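Local atomic coordinates of butyryl-CoA dehydrogenase (PDB entry 6CXT), a protein that belongs to the acyl-CoA dehydrogenase family of flavoproteins and holds flavin-adenine dinucleotide and the ligand FK4 in neighbouring pockets. Residues 237-240 with 241-244; 312-315 with 316-320; 94-97 with 98-102. All blocks are in the same frame, centred on the assembly; numbering follows the deposited sequence.

Contact 1: residues 237-240 with 241-244. With FK4 (S-[2-({N-[(2R)-2-hydroxy-4-{[(R)-hydroxy(oxo)-lambda~5~-phosphanyl]oxy}-3,3-dimethylbutanoyl]-beta-alanyl}amino)ethyl] 1H-pyrrole-2-carbothioate), chain C.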
# COMPACT_ATOMS: atom_id res chain seq x y z
N ALA B 237 -28.93 14.69 -2.94
CA ALA B 237 -29.71 13.55 -3.40
C ALA B 237 -29.31 13.09 -4.81
O ALA B 237 -29.36 11.89 -5.15
CB ALA B 237 -31.21 13.87 -3.39
N SER B 238 -28.89 14.04 -5.61
CA SER B 238 -28.49 13.70 -6.99
C SER B 238 -27.10 12.98 -6.95
O SER B 238 -26.89 12.05 -7.68
CB SER B 238 -28.50 14.98 -7.82
OG SER B 238 -27.28 15.40 -8.32
N MET B 239 -26.21 13.44 -6.08
CA MET B 239 -24.91 12.74 -5.84
C MET B 239 -25.14 11.36 -5.24
O MET B 239 -24.40 10.43 -5.53
CB MET B 239 -24.00 13.56 -4.97
CG MET B 239 -23.36 14.74 -5.65
SD MET B 239 -22.54 14.27 -7.23
CE MET B 239 -23.78 14.78 -8.47
N ASP B 240 -26.19 11.19 -4.45
CA ASP B 240 -26.49 9.83 -3.98
C ASP B 240 -26.81 8.91 -5.14
O ASP B 240 -26.37 7.75 -5.17
CB ASP B 240 -27.56 9.83 -2.90
CG ASP B 240 -27.55 8.55 -2.11
OD1 ASP B 240 -26.53 8.28 -1.40
OD2 ASP B 240 -28.55 7.80 -2.19
N TRP B 241 -27.55 9.41 -6.13
CA TRP B 241 -27.81 8.66 -7.33
C TRP B 241 -26.54 8.45 -8.17
O TRP B 241 -26.30 7.34 -8.66
CB TRP B 241 -28.86 9.38 -8.23
CG TRP B 241 -30.27 9.10 -7.77
CD1 TRP B 241 -31.12 9.97 -7.09
CD2 TRP B 241 -30.99 7.89 -7.95
NE1 TRP B 241 -32.32 9.34 -6.83
CE2 TRP B 241 -32.28 8.07 -7.35
CE3 TRP B 241 -30.68 6.66 -8.54
CZ2 TRP B 241 -33.21 7.06 -7.30
CZ3 TRP B 241 -31.62 5.67 -8.53
CH2 TRP B 241 -32.89 5.88 -7.92
N GLU B 242 -25.79 9.51 -8.38
CA GLU B 242 -24.63 9.45 -9.29
C GLU B 242 -23.50 8.58 -8.68
O GLU B 242 -22.95 7.70 -9.34
CB GLU B 242 -24.11 10.85 -9.56
CG GLU B 242 -23.03 10.84 -10.62
CD GLU B 242 -22.56 12.24 -10.94
OE1 GLU B 242 -23.17 12.87 -11.82
OE2 GLU B 242 -21.57 12.73 -10.35
N ARG B 243 -23.18 8.82 -7.42
CA ARG B 243 -22.08 8.11 -6.74
C ARG B 243 -22.40 6.62 -6.68
O ARG B 243 -21.49 5.79 -6.72
CB ARG B 243 -21.89 8.68 -5.33
CG ARG B 243 -21.20 10.05 -5.33
CD ARG B 243 -21.26 10.59 -3.89
NE ARG B 243 -20.85 11.99 -3.88
CZ ARG B 243 -21.14 12.86 -2.90
NH1 ARG B 243 -21.88 12.48 -1.86
NH2 ARG B 243 -20.71 14.12 -2.97
N CYS B 244 -23.69 6.29 -6.60
CA CYS B 244 -24.14 4.90 -6.56
C CYS B 244 -24.14 4.24 -7.94
O CYS B 244 -23.50 3.17 -8.15
CB CYS B 244 -25.55 4.80 -5.96
SG CYS B 244 -26.15 3.10 -5.72
O01 FK4 C . -24.11 15.53 2.15
P02 FK4 C . -23.87 17.08 2.20
O03 FK4 C . -22.54 17.60 1.56
C04 FK4 C . -21.37 16.84 1.70
C05 FK4 C . -20.09 17.61 1.65
C06 FK4 C . -18.92 16.60 1.77
C07 FK4 C . -20.10 18.61 2.84
C08 FK4 C . -19.98 18.45 0.35
O09 FK4 C . -18.97 19.43 0.42
C10 FK4 C . -19.83 17.60 -0.92
N11 FK4 C . -18.60 17.85 -1.65
C12 FK4 C . -18.35 17.10 -2.83
C13 FK4 C . -18.88 17.80 -4.09
C14 FK4 C . -19.21 16.87 -5.18
N15 FK4 C . -19.10 17.50 -6.42
C16 FK4 C . -19.47 16.77 -7.63
C17 FK4 C . -19.97 17.72 -8.74
S18 FK4 C . -20.86 16.87 -10.01
C19 FK4 C . -19.63 15.74 -10.67
C20 FK4 C . -20.27 15.17 -11.88
C21 FK4 C . -19.69 14.44 -12.89
C22 FK4 C . -20.74 14.11 -13.77
C23 FK4 C . -21.94 14.66 -13.26
N24 FK4 C . -21.68 15.30 -12.11
O25 FK4 C . -18.42 15.95 -10.43
O26 FK4 C . -19.57 15.70 -5.02
O27 FK4 C . -20.65 16.69 -1.31
O28 FK4 C . -25.01 17.73 1.48
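M239 and R243, one turn apart on helix 231-245 of the acyl-CoA dehydrogenase C-terminal domain, cross at about a right angle on the side of the helix that lines the FK4 pocket. This is the tightly packed part. M239 CB lies over the centre of one face of the R243 guanidinium, 3.6 Å above its plane, and R243 N hydrogen-bonds to M239 O with an N-H...O angle of 161°. With R243 CG anti to the carbonyl carbon (chi1 -75°), the extended chain carries the guanidinium across M239 to the ligand, and NE donates to S363 O. M239 and E242 point the same way, side by side, and bends at chi2 and chi3 bring M239 CE to 3.6 Å from E242 OE2, a van der Waals approach to an oxygen itself hydrogen-bonded to S363 OG.

The other side of the turn, with W241 and D240 partly exposed, is less deeply buried and looks to outside partners. W241 forms a cation-pi pair with K306; D240 OD2 makes a salt bridge with K306 NZ and a hydrogen bond with N312 ND2. Back on the buried side, R243 NH2 donates hydrogen bonds to two FK4 carbonyl oxygens, O26 at 2.8 Å and O27 at 3.1 Å.

Contact 2: residues 312-315 with 316-320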
# COMPACT_ATOMS: atom_id res chain seq x y z
N ASN B 312 -28.59 5.66 3.28
CA ASN B 312 -27.60 4.80 2.57
C ASN B 312 -26.33 5.52 2.14
O ASN B 312 -25.62 5.02 1.30
CB ASN B 312 -28.22 4.19 1.34
CG ASN B 312 -28.81 5.24 0.44
OD1 ASN B 312 -30.00 5.60 0.57
ND2 ASN B 312 -28.00 5.79 -0.42
N THR B 313 -26.06 6.69 2.69
CA THR B 313 -24.98 7.53 2.24
C THR B 313 -23.63 6.87 2.51
O THR B 313 -22.71 6.94 1.64
CB THR B 313 -25.04 8.91 2.94
OG1 THR B 313 -26.23 9.56 2.52
CG2 THR B 313 -23.86 9.78 2.52
N LYS B 314 -23.46 6.27 3.70
CA LYS B 314 -22.18 5.58 4.01
C LYS B 314 -21.87 4.49 2.98
O LYS B 314 -20.76 4.48 2.44
CB LYS B 314 -22.23 4.96 5.41
CG LYS B 314 -20.88 4.39 5.92
CD LYS B 314 -21.03 3.90 7.36
CE LYS B 314 -21.83 2.59 7.35
NZ LYS B 314 -21.91 2.15 8.73
N ALA B 315 -22.84 3.62 2.69
CA ALA B 315 -22.62 2.54 1.74
C ALA B 315 -22.29 3.07 0.36
O ALA B 315 -21.47 2.46 -0.37
CB ALA B 315 -23.83 1.62 1.65
N VAL B 316 -22.97 4.16 -0.04
CA VAL B 316 -22.72 4.75 -1.37
C VAL B 316 -21.33 5.38 -1.44
O VAL B 316 -20.59 5.21 -2.43
CB VAL B 316 -23.86 5.74 -1.77
CG1 VAL B 316 -23.44 6.59 -2.99
CG2 VAL B 316 -25.12 4.95 -2.13
N ALA B 317 -20.96 6.12 -0.41
CA ALA B 317 -19.65 6.71 -0.41
C ALA B 317 -18.55 5.59 -0.39
O ALA B 317 -17.52 5.73 -1.06
CB ALA B 317 -19.48 7.63 0.79
N MET B 318 -18.75 4.52 0.41
CA MET B 318 -17.77 3.43 0.41
C MET B 318 -17.66 2.80 -0.98
O MET B 318 -16.55 2.48 -1.43
CB MET B 318 -18.15 2.37 1.46
CG MET B 318 -17.97 2.89 2.89
SD MET B 318 -18.21 1.46 3.98
CE MET B 318 -17.63 2.25 5.49
N SER B 319 -18.77 2.60 -1.66
CA SER B 319 -18.77 1.98 -2.96
C SER B 319 -18.08 2.83 -3.99
O SER B 319 -17.22 2.33 -4.78
CB SER B 319 -20.21 1.71 -3.38
OG SER B 319 -20.29 1.16 -4.67
N LYS B 320 -18.42 4.14 -3.99
CA LYS B 320 -17.80 5.10 -4.94
C LYS B 320 -16.26 5.05 -4.74
O LYS B 320 -15.46 4.99 -5.71
CB LYS B 320 -18.30 6.55 -4.63
CG LYS B 320 -17.97 7.58 -5.71
CD LYS B 320 -16.52 8.05 -5.75
CE LYS B 320 -16.41 9.36 -6.51
NZ LYS B 320 -15.01 9.91 -6.67
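N312 and V316 lie side by side and point the same way at the start of helix 313-338, with N312 ND2 3.5 Å from V316 CG2. The same methyl group also meets N312 O at 3.5 Å, which places it against both the amide and the backbone carbonyl of one residue. N312 occupies the N-cap position, yet its side chain makes no capping bond. Its CG stands between the backbone N and the carbonyl carbon (chi1 55°), and ND2 is turned to D240 of helix 231-245 instead. A second side-chain pair runs along another side of the helix. K314 and M318 point the same way, and M318 CE touches K314 CG at 3.9 Å. Since M318 CG is anti to the carbonyl carbon (chi1 -70°) and its chain is extended beyond CG, the terminal methyl comes alongside the lysine's aliphatic part.

The backbone beneath these pairs is regular alpha-helix. Four successive i to i+4 bonds, with donors from V316 to S319, span the junction; A317 N to T313 O, at 2.8 Å and an N-H...O angle of 166°, is an example. They set V316 one turn after N312 and M318 one turn after K314, which brings each pair onto a common side of the helix. T313 OG1 turns back to D311 OD1, a polar tie at the first turn. Further on, the ammonium of K320 is hydrogen-bonded to the carbonyl oxygens of S359, F362 and G364, linking this helix to the chain that leads into helix 366-377.

Different sides of the turn meet different helices: V316 packs on D240, R243 and C244 of helix 231-245, A317 and M318 meet Q369 and I373 of helix 366-377, and A315 faces Q305 of helix 279-306 as well as E293 of the second subunit.

Contact 3: residues 94-97 with 98-102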
# COMPACT_ATOMS: atom_id res chain seq x y z
N CYS B 94 -29.04 14.53 -13.51
CA CYS B 94 -29.98 15.48 -14.15
C CYS B 94 -31.39 14.93 -14.22
O CYS B 94 -32.32 15.54 -13.62
CB CYS B 94 -29.48 15.92 -15.53
SG CYS B 94 -27.81 16.64 -15.48
N SER B 95 -31.59 13.82 -14.95
CA SER B 95 -32.92 13.20 -15.03
C SER B 95 -33.49 12.81 -13.66
O SER B 95 -34.68 13.00 -13.42
CB SER B 95 -32.99 12.00 -15.97
OG SER B 95 -32.49 12.36 -17.25
N MET B 96 -32.67 12.27 -12.76
CA MET B 96 -33.22 11.87 -11.46
C MET B 96 -33.67 13.04 -10.55
O MET B 96 -34.78 12.98 -9.99
CB MET B 96 -32.27 10.87 -10.74
CG MET B 96 -32.13 9.55 -11.49
SD MET B 96 -33.66 8.68 -11.93
CE MET B 96 -34.25 8.27 -10.28
N PRO B 97 -32.88 14.13 -10.40
CA PRO B 97 -33.44 15.22 -9.62
C PRO B 97 -34.69 15.86 -10.26
O PRO B 97 -35.55 16.39 -9.53
CB PRO B 97 -32.34 16.27 -9.57
CG PRO B 97 -31.20 15.71 -10.30
CD PRO B 97 -31.43 14.29 -10.63
N ILE B 98 -34.77 15.82 -11.58
CA ILE B 98 -35.95 16.31 -12.28
C ILE B 98 -37.12 15.42 -11.89
O ILE B 98 -38.17 15.96 -11.49
CB ILE B 98 -35.75 16.35 -13.81
CG1 ILE B 98 -34.85 17.54 -14.14
CG2 ILE B 98 -37.10 16.42 -14.57
CD1 ILE B 98 -34.27 17.51 -15.55
N LEU B 99 -36.96 14.10 -12.04
CA LEU B 99 -37.94 13.13 -11.61
C LEU B 99 -38.35 13.33 -10.15
O LEU B 99 -39.55 13.33 -9.84
CB LEU B 99 -37.50 11.68 -11.86
CG LEU B 99 -38.46 10.55 -11.47
CD1 LEU B 99 -39.75 10.58 -12.32
CD2 LEU B 99 -37.79 9.20 -11.62
N GLU B 100 -37.39 13.54 -9.25
CA GLU B 100 -37.68 13.61 -7.82
C GLU B 100 -38.20 14.94 -7.28
O GLU B 100 -38.84 14.95 -6.23
CB GLU B 100 -36.48 13.13 -6.99
CG GLU B 100 -36.09 11.72 -7.43
CD GLU B 100 -35.06 11.08 -6.54
OE1 GLU B 100 -34.17 11.78 -6.00
OE2 GLU B 100 -35.19 9.85 -6.40
N HIS B 101 -37.92 16.03 -7.98
CA HIS B 101 -38.15 17.39 -7.45
C HIS B 101 -38.75 18.38 -8.42
O HIS B 101 -38.95 19.54 -8.05
CB HIS B 101 -36.87 17.98 -6.91
CG HIS B 101 -36.27 17.17 -5.81
ND1 HIS B 101 -36.75 17.19 -4.52
CD2 HIS B 101 -35.27 16.25 -5.83
CE1 HIS B 101 -36.06 16.34 -3.78
NE2 HIS B 101 -35.15 15.77 -4.56
N GLY B 102 -38.96 17.95 -9.65
CA GLY B 102 -39.62 18.81 -10.63
C GLY B 102 -41.14 18.79 -10.41
O GLY B 102 -41.72 17.75 -10.01
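The imidazole of H101 has P97 O at its edge, near the ring plane, where H101 CD2 comes within 3.7 Å of that oxygen. Both residues belong to the last turns of helix 81-101, in the N-terminal domain of the acyl-CoA dehydrogenase fold. The same oxygen accepts a hydrogen bond from H101 N, whose N-H...O angle is 127°, so the bond near the end of the helix is bent and weak. The second ring, the puckered pyrrolidine of P97, has a nitrogen that carries no hydrogen and has no bond to the preceding turn, and the helix is kinked there. This ring packs against I234 and S238 of helix 231-245.

Just beyond P97 N, the donors I98, L99 and E100 keep i to i+4 bonds. I98 N donates to C94 O and L99 N to S95 O, the latter nearly straight at 173°. E100 N reaches M96 O at 2.8 Å. I98 CG1 is anti to the carbonyl carbon (chi1 -75°), and its branch runs back over C94 O, which CD1 meets at 3.4 Å. Beyond, I98 and L99 pack on L111 of helix 104-114, and C94 faces A121 and N123 of strand 121-124.

The side chains divide by exposure. E100 is an exposed residue whose CG nevertheless rests on M96 O and whose OE2 accepts a weak hydrogen bond from W241 NE1. M96 is buried, bent at both chi2 and chi3, and lies beside L99 with both side chains pointing the same way. The apolar contact between them is made by the methyl groups M96 CE and L99 CD2, 3.9 Å apart.

In the fold
Contact 1 is the middle piece: it touches both others, whereas contacts 2 and 3 are about 10 Å apart at their nearest atoms. Contacts 1 and 2 are buried and belong to the C-terminal domain. A polar tie joins them, and R243 CB packs on V316 CG1. Contact 3, only partly buried, brings in the N-terminal domain, with M96 CE against W241 CZ2 at 3.4 Å. Chemistry follows place: contact 1 sets a ligand-bonding guanidinium against a methionine side chain, contact 2 pairs mostly aliphatic groups within the turn, has polar ends bonded to residues outside it and borders the second subunit, and contact 3 lies near the C-terminal end of a helix kinked at a proline.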